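Local atomic coordinates of putative TetR family transcriptional regulator (Streptomyces coelicolor A3, PDB entry 3BQY), a protein that probably binds operator DNA through an N-terminal helix-turn-helix domain and regulates transcription, as TetR-family repressors do. Residues A[25-28]-A[29-33]; A[42-45]-A[46-50]. All coordinates share one frame; numbering follows the deposited sequence. Where two conformers were deposited one is given.

Contact 1: A[25-28]-A[29-33]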
# COMPACT_ATOMS: atom_id res chain seq x y z
N MSE A 25 -2.07 -23.07 8.27
CA MSE A 25 -1.46 -23.81 9.37
C MSE A 25 -1.38 -25.30 9.01
O MSE A 25 -0.39 -25.94 9.30
CB MSE A 25 -2.24 -23.60 10.68
CG MSE A 25 -2.27 -22.15 11.12
SE MSE A 25 -0.51 -21.50 11.63
CE MSE A 25 -0.54 -22.03 13.51
N ARG A 26 -2.41 -25.83 8.37
CA ARG A 26 -2.39 -27.24 7.94
C ARG A 26 -1.28 -27.48 6.92
O ARG A 26 -0.56 -28.48 7.02
CB ARG A 26 -3.75 -27.69 7.39
CG ARG A 26 -4.85 -27.59 8.48
CD ARG A 26 -6.18 -28.21 8.08
NE ARG A 26 -7.27 -27.82 8.98
CZ ARG A 26 -7.54 -28.40 10.15
NH1 ARG A 26 -6.78 -29.42 10.58
NH2 ARG A 26 -8.56 -27.96 10.90
N ARG A 27 -1.16 -26.58 5.94
CA ARG A 27 -0.11 -26.68 4.89
C ARG A 27 1.27 -26.65 5.54
O ARG A 27 2.15 -27.41 5.17
CB ARG A 27 -0.25 -25.53 3.88
CG ARG A 27 0.75 -25.52 2.72
CD ARG A 27 0.42 -26.58 1.68
NE ARG A 27 1.53 -26.75 0.74
CZ ARG A 27 2.59 -27.54 0.95
NH1 ARG A 27 3.52 -27.66 0.01
NH2 ARG A 27 2.71 -28.22 2.09
N LEU A 28 1.46 -25.74 6.50
CA LEU A 28 2.69 -25.65 7.28
C LEU A 28 2.95 -26.90 8.10
O LEU A 28 4.10 -27.35 8.17
CB LEU A 28 2.62 -24.42 8.22
CG LEU A 28 3.86 -23.99 9.00
CD1 LEU A 28 5.09 -23.93 8.11
CD2 LEU A 28 3.58 -22.61 9.62
N ALA A 29 1.92 -27.46 8.73
CA ALA A 29 2.04 -28.72 9.45
C ALA A 29 2.47 -29.87 8.51
O ALA A 29 3.33 -30.67 8.87
CB ALA A 29 0.71 -29.08 10.15
N GLN A 30 1.86 -29.94 7.32
CA GLN A 30 2.21 -30.98 6.33
C GLN A 30 3.69 -30.81 5.97
O GLN A 30 4.45 -31.78 5.97
CB GLN A 30 1.30 -30.95 5.07
CG GLN A 30 -0.19 -31.36 5.30
CD GLN A 30 -1.17 -30.77 4.26
OE1 GLN A 30 -0.70 -30.12 3.27
NE2 GLN A 30 -2.56 -30.99 4.50
N ALA A 31 4.10 -29.56 5.73
CA ALA A 31 5.49 -29.23 5.37
C ALA A 31 6.53 -29.66 6.42
O ALA A 31 7.63 -30.07 6.07
CB ALA A 31 5.64 -27.75 5.07
N MSE A 32 6.17 -29.57 7.71
CA MSE A 32 7.09 -29.92 8.80
C MSE A 32 6.84 -31.31 9.38
O MSE A 32 7.48 -31.69 10.37
CB MSE A 32 6.99 -28.90 9.93
CG MSE A 32 6.99 -27.47 9.46
SE MSE A 32 6.93 -26.26 10.97
CE MSE A 32 8.82 -26.43 11.50
N ASP A 33 5.91 -32.05 8.78
CA ASP A 33 5.56 -33.39 9.25
C ASP A 33 5.23 -33.38 10.75
O ASP A 33 5.77 -34.16 11.54
CB ASP A 33 6.68 -34.39 8.91
CG ASP A 33 6.19 -35.84 8.87
OD1 ASP A 33 5.22 -36.20 9.57
OD2 ASP A 33 6.80 -36.63 8.12
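Leu28 and Met32, a selenomethionine, sit one turn apart on helix 25-32 and run alongside each other in the same direction. Leu28 CD1 comes within 4.1 Å of Met32 SE. Met32 turns CG back over the preceding turn, where it rests 3.2 Å from Leu28 O. This side of the helix is the tightly packed one. Helix 4-18 covers it at Leu28 and Met32 through Thr10. Leu39 of helix 36-42 packs against Met25, Leu28 and Ala29.

The backbone bonds beneath are regular at first. Ala29 N donates to Met25 O at 2.8 Å, and Gln30 N to Arg26 O at the same length. The last, from Met32 N to Leu28 O, is more bent, with an N-H...O angle of 140°.

The solvent side is looser. There the Arg27 and Gln30 side chains lie nearly perpendicular, their guanidinium and amide planes 33° apart. The nearest side-chain approach, Arg27 CD to Gln30 OE1, is 4.0 Å. The Gln30 chain leaves beside its own backbone nitrogen and lays CG against Arg26 O.

Asp33 is the first residue to leave helical backbone angles, with a positive phi (52°), in a Schellman motif. Such a stop is consistent with the turn of a helix-turn-helix, here the predicted DNA-binding motif of a TetR-family regulator.

Contact 2: A[42-45]-A[46-50]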
# COMPACT_ATOMS: atom_id res chain seq x y z
N TYR A 42 2.78 -23.06 19.45
CA TYR A 42 3.77 -22.00 19.21
C TYR A 42 3.16 -20.69 18.73
O TYR A 42 3.66 -19.62 19.06
CB TYR A 42 4.86 -22.50 18.24
CG TYR A 42 5.64 -23.64 18.84
CD1 TYR A 42 6.70 -23.40 19.73
CD2 TYR A 42 5.29 -24.96 18.57
CE1 TYR A 42 7.41 -24.46 20.32
CE2 TYR A 42 5.98 -26.03 19.15
CZ TYR A 42 7.04 -25.77 20.03
OH TYR A 42 7.72 -26.83 20.60
N PHE A 43 2.09 -20.79 17.96
CA PHE A 43 1.38 -19.62 17.45
C PHE A 43 -0.10 -19.82 17.68
O PHE A 43 -0.70 -20.69 17.05
CB PHE A 43 1.66 -19.44 15.95
CG PHE A 43 3.11 -19.28 15.64
CD1 PHE A 43 3.72 -18.05 15.79
CD2 PHE A 43 3.87 -20.37 15.23
CE1 PHE A 43 5.08 -17.90 15.53
CE2 PHE A 43 5.22 -20.23 14.95
CZ PHE A 43 5.82 -18.98 15.10
N ALA A 44 -0.70 -19.00 18.54
CA ALA A 44 -2.11 -19.16 18.89
C ALA A 44 -3.04 -19.06 17.68
O ALA A 44 -4.10 -19.68 17.64
CB ALA A 44 -2.52 -18.15 19.96
N ALA A 45 -2.63 -18.26 16.69
CA ALA A 45 -3.41 -18.06 15.48
C ALA A 45 -2.46 -17.83 14.30
O ALA A 45 -1.28 -17.50 14.50
CB ALA A 45 -4.33 -16.86 15.64
N LYS A 46 -2.97 -18.01 13.09
CA LYS A 46 -2.18 -17.75 11.88
C LYS A 46 -1.68 -16.30 11.84
O LYS A 46 -0.55 -16.05 11.41
CB LYS A 46 -2.93 -18.11 10.59
CG LYS A 46 -1.97 -18.05 9.35
CD LYS A 46 -2.65 -18.53 8.07
CE LYS A 46 -3.75 -17.61 7.64
NZ LYS A 46 -4.10 -17.87 6.21
N GLN A 47 -2.47 -15.35 12.32
CA GLN A 47 -2.04 -13.95 12.33
C GLN A 47 -0.76 -13.75 13.18
O GLN A 47 0.07 -12.89 12.86
CB GLN A 47 -3.20 -13.00 12.73
CG GLN A 47 -3.09 -12.32 14.10
CD GLN A 47 -4.28 -11.44 14.47
OE1 GLN A 47 -5.19 -11.19 13.67
NE2 GLN A 47 -4.27 -10.96 15.71
N ASP A 48 -0.59 -14.56 14.23
CA ASP A 48 0.61 -14.52 15.08
C ASP A 48 1.82 -15.04 14.31
O ASP A 48 2.91 -14.46 14.37
CB ASP A 48 0.40 -15.34 16.36
CG ASP A 48 -0.74 -14.80 17.23
OD1 ASP A 48 -0.79 -13.58 17.46
OD2 ASP A 48 -1.61 -15.58 17.67
N LEU A 49 1.64 -16.11 13.57
CA LEU A 49 2.68 -16.57 12.65
C LEU A 49 3.04 -15.48 11.61
O LEU A 49 4.22 -15.18 11.42
CB LEU A 49 2.27 -17.88 11.96
CG LEU A 49 3.18 -18.35 10.82
CD1 LEU A 49 4.56 -18.80 11.37
CD2 LEU A 49 2.49 -19.44 10.02
N LEU A 50 2.04 -14.91 10.95
CA LEU A 50 2.28 -13.85 9.96
C LEU A 50 3.02 -12.66 10.55
O LEU A 50 3.94 -12.12 9.93
CB LEU A 50 0.97 -13.39 9.30
CG LEU A 50 0.33 -14.46 8.39
CD1 LEU A 50 -1.10 -14.06 8.07
CD2 LEU A 50 1.12 -14.69 7.14
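Leu49 reaches over one face of the Phe43 ring, and the two side chains cross at a slant. Leu49 CD1 stands 4.0 Å from the ring centroid, 16° off the ring normal, in a CH-pi contact. It is offset toward the rim, near CE2 and CZ. The opposite end of the ring meets the backbone: Phe43 CD1 is 3.6 Å from Leu49 N. The leucine has CG anti to its backbone nitrogen (chi1 171°), which carries the CD1 methyl out over the ring. An alanine in place of Phe43 removes the ring over which Leu49 CD1 sits, and would probably open a gap between helices 46-57 and 4-18, since Arg4, Thr7 and Val8 also touch this side chain.

These residues form the connection from helix 36-42, the last of the predicted helix-turn-helix, into helix 46-57 of the TetR-type DNA-binding domain. Ala45 is the N-cap of helix 46-57. Its carbonyl oxygen accepts two weak bonds from the first turn, from Asp48 N at 3.0 Å and from Leu49 N at 3.4 Å.

Asp48 reaches back to the residues before the helix. Its CG lies beside its own backbone nitrogen, and OD2 reaches Ala45 N at 3.0 Å. This bond is weak, with an N-H...O angle of only 121°. The same oxygen, Asp48 OD2, lies 3.6 Å from Ala44 CB. A carboxylate at this helix start is likely to be favoured by the helix dipole. Lys46 bends at chi3 and runs out of the contact, where NZ makes a weak hydrogen bond to Leu23 O.

How the contacts relate
Contacts 1 and 2 follow one another along the chain inside the same TetR-family DNA-binding domain, with centres about 13 Å apart. They meet by packing: apolar side chains touch each other and, at Met25, the backbone of contact 2. Leu28 CD2 of contact 1 lies 3.4 Å from Leu49 CD2 of contact 2. Met25 SE is 4.0 Å from Leu49 CD2 and 4.1 Å from Lys46 CA. Met25 CE also comes 3.8 Å from Phe43 O. Leu49 is thus shared, with Phe43 on one branch and helix 25-32 on the other. Together they tie the first helix of the predicted DNA-binding motif to helix 46-57, which follows that motif.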